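Histidine phosphotransferase (Caulobacter crescentus, PDB 2OOC) probably relays phosphoryl groups between proteins of a histidine-aspartate phosphorelay and acts as an essential regulator of stalk biogenesis. Local coordinates at residues A[9-21]-A[61-73]. Numbering follows the deposited sequence.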
loop_
_atom_site.group_PDB
_atom_site.type_symbol
_atom_site.label_atom_id
_atom_site.label_comp_id
_atom_site.label_asym_id
_atom_site.label_seq_id
_atom_site.Cartn_x
_atom_site.Cartn_y
_atom_site.Cartn_z
ATOM N N GLY A 9 7.543 10.551 -2.246
ATOM C CA GLY A 9 6.413 9.758 -2.815
ATOM C C GLY A 9 6.577 8.261 -2.571
ATOM O O GLY A 9 7.417 7.628 -3.174
ATOM N N ALA A 10 5.783 7.692 -1.678
ATOM C CA ALA A 10 5.744 6.223 -1.478
ATOM C C ALA A 10 5.068 5.506 -2.645
ATOM O O ALA A 10 5.393 4.327 -2.966
ATOM C CB ALA A 10 5.001 5.894 -0.130
ATOM N N VAL A 11 4.090 6.165 -3.260
ATOM C CA VAL A 11 3.252 5.519 -4.281
ATOM C C VAL A 11 3.418 6.192 -5.627
ATOM O O VAL A 11 3.352 7.398 -5.724
ATOM C CB VAL A 11 1.810 5.516 -3.855
ATOM C CG1 VAL A 11 0.903 4.820 -4.839
ATOM C CG2 VAL A 11 1.670 4.807 -2.515
ATOM N N ASP A 12 3.635 5.371 -6.659
ATOM C CA ASP A 12 3.752 5.863 -8.011
ATOM C C ASP A 12 2.384 5.990 -8.585
ATOM O O ASP A 12 1.836 4.990 -9.124
ATOM C CB ASP A 12 4.573 4.843 -8.839
ATOM C CG ASP A 12 5.012 5.407 -10.138
ATOM O OD1 ASP A 12 4.277 6.285 -10.659
ATOM O OD2 ASP A 12 6.073 4.942 -10.627
ATOM N N PHE A 13 1.751 7.161 -8.476
ATOM C CA PHE A 13 0.370 7.255 -8.870
ATOM C C PHE A 13 0.204 7.191 -10.391
ATOM O O PHE A 13 -0.865 6.863 -10.915
ATOM C CB PHE A 13 -0.330 8.497 -8.246
ATOM C CG PHE A 13 -0.602 8.336 -6.785
ATOM C CD1 PHE A 13 -1.568 7.463 -6.338
ATOM C CD2 PHE A 13 0.126 9.014 -5.882
ATOM C CE1 PHE A 13 -1.804 7.310 -4.940
ATOM C CE2 PHE A 13 -0.112 8.843 -4.533
ATOM C CZ PHE A 13 -1.049 8.012 -4.066
ATOM N N ALA A 14 1.301 7.464 -11.122
ATOM C CA ALA A 14 1.253 7.287 -12.582
ATOM C C ALA A 14 0.981 5.817 -12.940
ATOM O O ALA A 14 0.224 5.489 -13.876
ATOM C CB ALA A 14 2.539 7.745 -13.175
ATOM N N TYR A 15 1.606 4.907 -12.197
ATOM C CA TYR A 15 1.396 3.467 -12.389
ATOM C C TYR A 15 -0.051 3.089 -12.173
ATOM O O TYR A 15 -0.703 2.453 -12.998
ATOM C CB TYR A 15 2.340 2.665 -11.479
ATOM C CG TYR A 15 2.207 1.175 -11.645
ATOM C CD1 TYR A 15 1.202 0.480 -10.972
ATOM C CD2 TYR A 15 3.041 0.459 -12.499
ATOM C CE1 TYR A 15 1.024 -0.869 -11.168
ATOM C CE2 TYR A 15 2.878 -0.903 -12.691
ATOM C CZ TYR A 15 1.860 -1.544 -12.002
ATOM O OH TYR A 15 1.782 -2.893 -12.200
ATOM N N LEU A 16 -0.591 3.585 -11.059
ATOM C CA LEU A 16 -1.986 3.276 -10.759
ATOM C C LEU A 16 -2.962 3.887 -11.781
ATOM O O LEU A 16 -3.890 3.235 -12.264
ATOM C CB LEU A 16 -2.322 3.770 -9.360
ATOM C CG LEU A 16 -3.721 3.306 -8.942
ATOM C CD1 LEU A 16 -3.965 1.801 -9.196
ATOM C CD2 LEU A 16 -3.872 3.687 -7.492
ATOM N N GLU A 17 -2.695 5.135 -12.187
ATOM C CA GLU A 17 -3.526 5.749 -13.178
ATOM C C GLU A 17 -3.427 5.006 -14.481
ATOM O O GLU A 17 -4.386 4.831 -15.230
ATOM C CB GLU A 17 -3.130 7.245 -13.322
ATOM C CG GLU A 17 -3.471 8.043 -12.094
ATOM C CD GLU A 17 -2.780 9.364 -11.972
ATOM O OE1 GLU A 17 -1.910 9.658 -12.838
ATOM O OE2 GLU A 17 -3.097 10.088 -10.978
ATOM N N GLY A 18 -2.231 4.498 -14.846
ATOM C CA GLY A 18 -2.163 3.658 -16.041
ATOM C C GLY A 18 -2.964 2.344 -15.962
ATOM O O GLY A 18 -3.533 1.936 -16.936
ATOM N N PHE A 19 -2.849 1.675 -14.839
ATOM C CA PHE A 19 -3.652 0.469 -14.556
ATOM C C PHE A 19 -5.151 0.747 -14.788
ATOM O O PHE A 19 -5.858 -0.029 -15.395
ATOM C CB PHE A 19 -3.413 0.047 -13.133
ATOM C CG PHE A 19 -4.096 -1.227 -12.772
ATOM C CD1 PHE A 19 -5.406 -1.231 -12.287
ATOM C CD2 PHE A 19 -3.446 -2.448 -12.991
ATOM C CE1 PHE A 19 -6.068 -2.407 -12.029
ATOM C CE2 PHE A 19 -4.079 -3.634 -12.685
ATOM C CZ PHE A 19 -5.396 -3.625 -12.204
ATOM N N ALA A 20 -5.531 1.962 -14.427
ATOM C CA ALA A 20 -6.914 2.463 -14.588
ATOM C C ALA A 20 -7.214 3.003 -15.968
ATOM O O ALA A 20 -8.333 3.466 -16.247
ATOM C CB ALA A 20 -7.121 3.505 -13.535
ATOM N N ALA A 21 -6.239 2.994 -16.879
ATOM C CA ALA A 21 -6.342 3.640 -18.177
ATOM C C ALA A 21 -6.849 5.124 -18.010
ATOM O O ALA A 21 -7.587 5.658 -18.835
ATOM C CB ALA A 21 -7.199 2.823 -19.178
ATOM N N GLY A 61 2.245 -8.160 -2.372
ATOM C CA GLY A 61 1.552 -8.215 -3.645
ATOM C C GLY A 61 0.586 -7.060 -3.856
ATOM O O GLY A 61 0.438 -6.537 -4.993
ATOM N N ALA A 62 -0.074 -6.632 -2.779
ATOM C CA ALA A 62 -1.019 -5.501 -2.860
ATOM C C ALA A 62 -0.265 -4.247 -3.210
ATOM O O ALA A 62 -0.705 -3.410 -4.007
ATOM C CB ALA A 62 -1.754 -5.283 -1.572
ATOM N N ALA A 63 0.867 -4.124 -2.579
ATOM C CA ALA A 63 1.730 -2.964 -2.829
ATOM C C ALA A 63 2.155 -2.846 -4.295
ATOM O O ALA A 63 2.072 -1.782 -4.950
ATOM C CB ALA A 63 2.999 -2.985 -1.908
ATOM N N ARG A 64 2.650 -3.952 -4.807
ATOM C CA ARG A 64 3.131 -3.963 -6.196
ATOM C C ARG A 64 1.963 -3.782 -7.151
ATOM O O ARG A 64 2.132 -3.239 -8.246
ATOM C CB ARG A 64 3.947 -5.236 -6.450
ATOM C CG ARG A 64 5.289 -5.147 -5.783
ATOM C CD ARG A 64 6.071 -6.418 -5.798
ATOM N NE ARG A 64 7.427 -6.221 -5.321
ATOM C CZ ARG A 64 8.236 -7.262 -5.127
ATOM N NH1 ARG A 64 7.782 -8.499 -5.321
ATOM N NH2 ARG A 64 9.479 -7.062 -4.748
ATOM N N GLY A 65 0.773 -4.142 -6.708
ATOM C CA GLY A 65 -0.425 -4.034 -7.510
ATOM C C GLY A 65 -0.829 -2.610 -7.739
ATOM O O GLY A 65 -1.345 -2.275 -8.792
ATOM N N VAL A 66 -0.635 -1.763 -6.736
ATOM C CA VAL A 66 -1.027 -0.354 -6.778
ATOM C C VAL A 66 0.068 0.672 -7.008
ATOM O O VAL A 66 -0.217 1.878 -7.059
ATOM C CB VAL A 66 -1.789 0.001 -5.522
ATOM C CG1 VAL A 66 -2.914 -1.045 -5.331
ATOM C CG2 VAL A 66 -0.873 0.204 -4.248
ATOM N N GLY A 67 1.315 0.256 -7.177
ATOM C CA GLY A 67 2.370 1.210 -7.396
ATOM C C GLY A 67 3.135 1.605 -6.151
ATOM O O GLY A 67 3.922 2.511 -6.231
ATOM N N ALA A 68 2.952 0.944 -5.015
ATOM C CA ALA A 68 3.710 1.208 -3.765
ATOM C C ALA A 68 4.946 0.352 -3.836
ATOM O O ALA A 68 5.105 -0.629 -3.093
ATOM C CB ALA A 68 2.881 0.886 -2.521
ATOM N N PHE A 69 5.833 0.714 -4.750
ATOM C CA PHE A 69 6.973 -0.156 -5.080
ATOM C C PHE A 69 7.972 -0.245 -3.955
ATOM O O PHE A 69 8.514 -1.326 -3.733
ATOM C CB PHE A 69 7.617 0.235 -6.422
ATOM C CG PHE A 69 6.707 -0.041 -7.574
ATOM C CD1 PHE A 69 6.233 -1.318 -7.777
ATOM C CD2 PHE A 69 6.246 0.981 -8.386
ATOM C CE1 PHE A 69 5.342 -1.611 -8.805
ATOM C CE2 PHE A 69 5.363 0.681 -9.423
ATOM C CZ PHE A 69 4.916 -0.595 -9.606
ATOM N N ASN A 70 8.217 0.875 -3.263
ATOM C CA ASN A 70 9.129 0.825 -2.119
ATOM C C ASN A 70 8.624 -0.151 -1.034
ATOM O O ASN A 70 9.376 -0.953 -0.526
ATOM C CB ASN A 70 9.311 2.193 -1.509
ATOM C CG ASN A 70 10.131 2.134 -0.170
ATOM O OD1 ASN A 70 11.352 1.815 -0.182
ATOM N ND2 ASN A 70 9.457 2.400 0.973
ATOM N N LEU A 71 7.314 -0.098 -0.729
ATOM C CA LEU A 71 6.734 -1.023 0.226
ATOM C C LEU A 71 6.929 -2.460 -0.217
ATOM O O LEU A 71 7.257 -3.354 0.537
ATOM C CB LEU A 71 5.288 -0.675 0.439
ATOM C CG LEU A 71 4.401 -1.658 1.186
ATOM C CD1 LEU A 71 4.968 -1.851 2.601
ATOM C CD2 LEU A 71 2.932 -1.182 1.277
ATOM N N GLY A 72 6.683 -2.744 -1.496
ATOM C CA GLY A 72 6.950 -4.046 -2.027
ATOM C C GLY A 72 8.371 -4.519 -1.805
ATOM O O GLY A 72 8.573 -5.647 -1.391
ATOM N N GLU A 73 9.320 -3.646 -2.052
ATOM C CA GLU A 73 10.737 -3.964 -1.816
ATOM C C GLU A 73 11.035 -4.237 -0.379
ATOM O O GLU A 73 11.776 -5.149 -0.066
ATOM C CB GLU A 73 11.659 -2.867 -2.329
ATOM C CG GLU A 73 11.629 -2.716 -3.826
HETATM O O HOH W 1 5.686 2.252 -1.224
HETATM O O HOH W 2 7.469 3.500 -4.196
HETATM O O HOH W 3 -0.449 -4.067 -11.192
HETATM O O HOH W 4 3.425 -4.283 -10.596
#
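Tyr15, with CG anti to its own N (chi1 -179°), and Phe69, with CG anti to its carbonyl carbon (chi1 -68°), bring their rings together at about a right angle. The rings form a T-shaped pair, with planes at 88°. Phe69 supplies the edge, and its CZ sits over the centre of the Tyr15 ring, 3.6 Å from Tyr15 CD2. At the rim of the tyrosine, CE1 lies 3.6 Å from Gly65 O, which is in the ring plane. Two waters bind the hydroxyl; one donates to Gly65 O, the other to Arg64 O. Through them Tyr15 is tied to the C-terminal part of helix 52-66.

Next to the ring pair the link is backbone to backbone. Asp12 N donates to Gly67 O at 2.9 Å, almost straight at the hydrogen, but from above the carbonyl plane. Asp12 is also the N-cap of helix 13-19, where its OD1 accepts weak bonds from Ala14 N and Tyr15 N. Gly67 has positive phi, and its CA faces Asp12 O and Tyr15 CB with little space between, fitting a residue without a side chain. Ala10 O accepts from two waters, which in turn accept from Asn70 N and Leu71 N in the first turn of helix 69-79. Deeper in, Val11 CG2 packs on Ala68 CB at 4.1 Å, and Leu16 CB lies 3.6 Å from Val66 O.

The N-terminal segment thus closes over the bend between helices 52-66 and 69-79 of the Hpt helical bundle. Leu16 and Val66 both reach Val30 of helix 24-41, while Ala10 and Leu71 rest on helix 85-111.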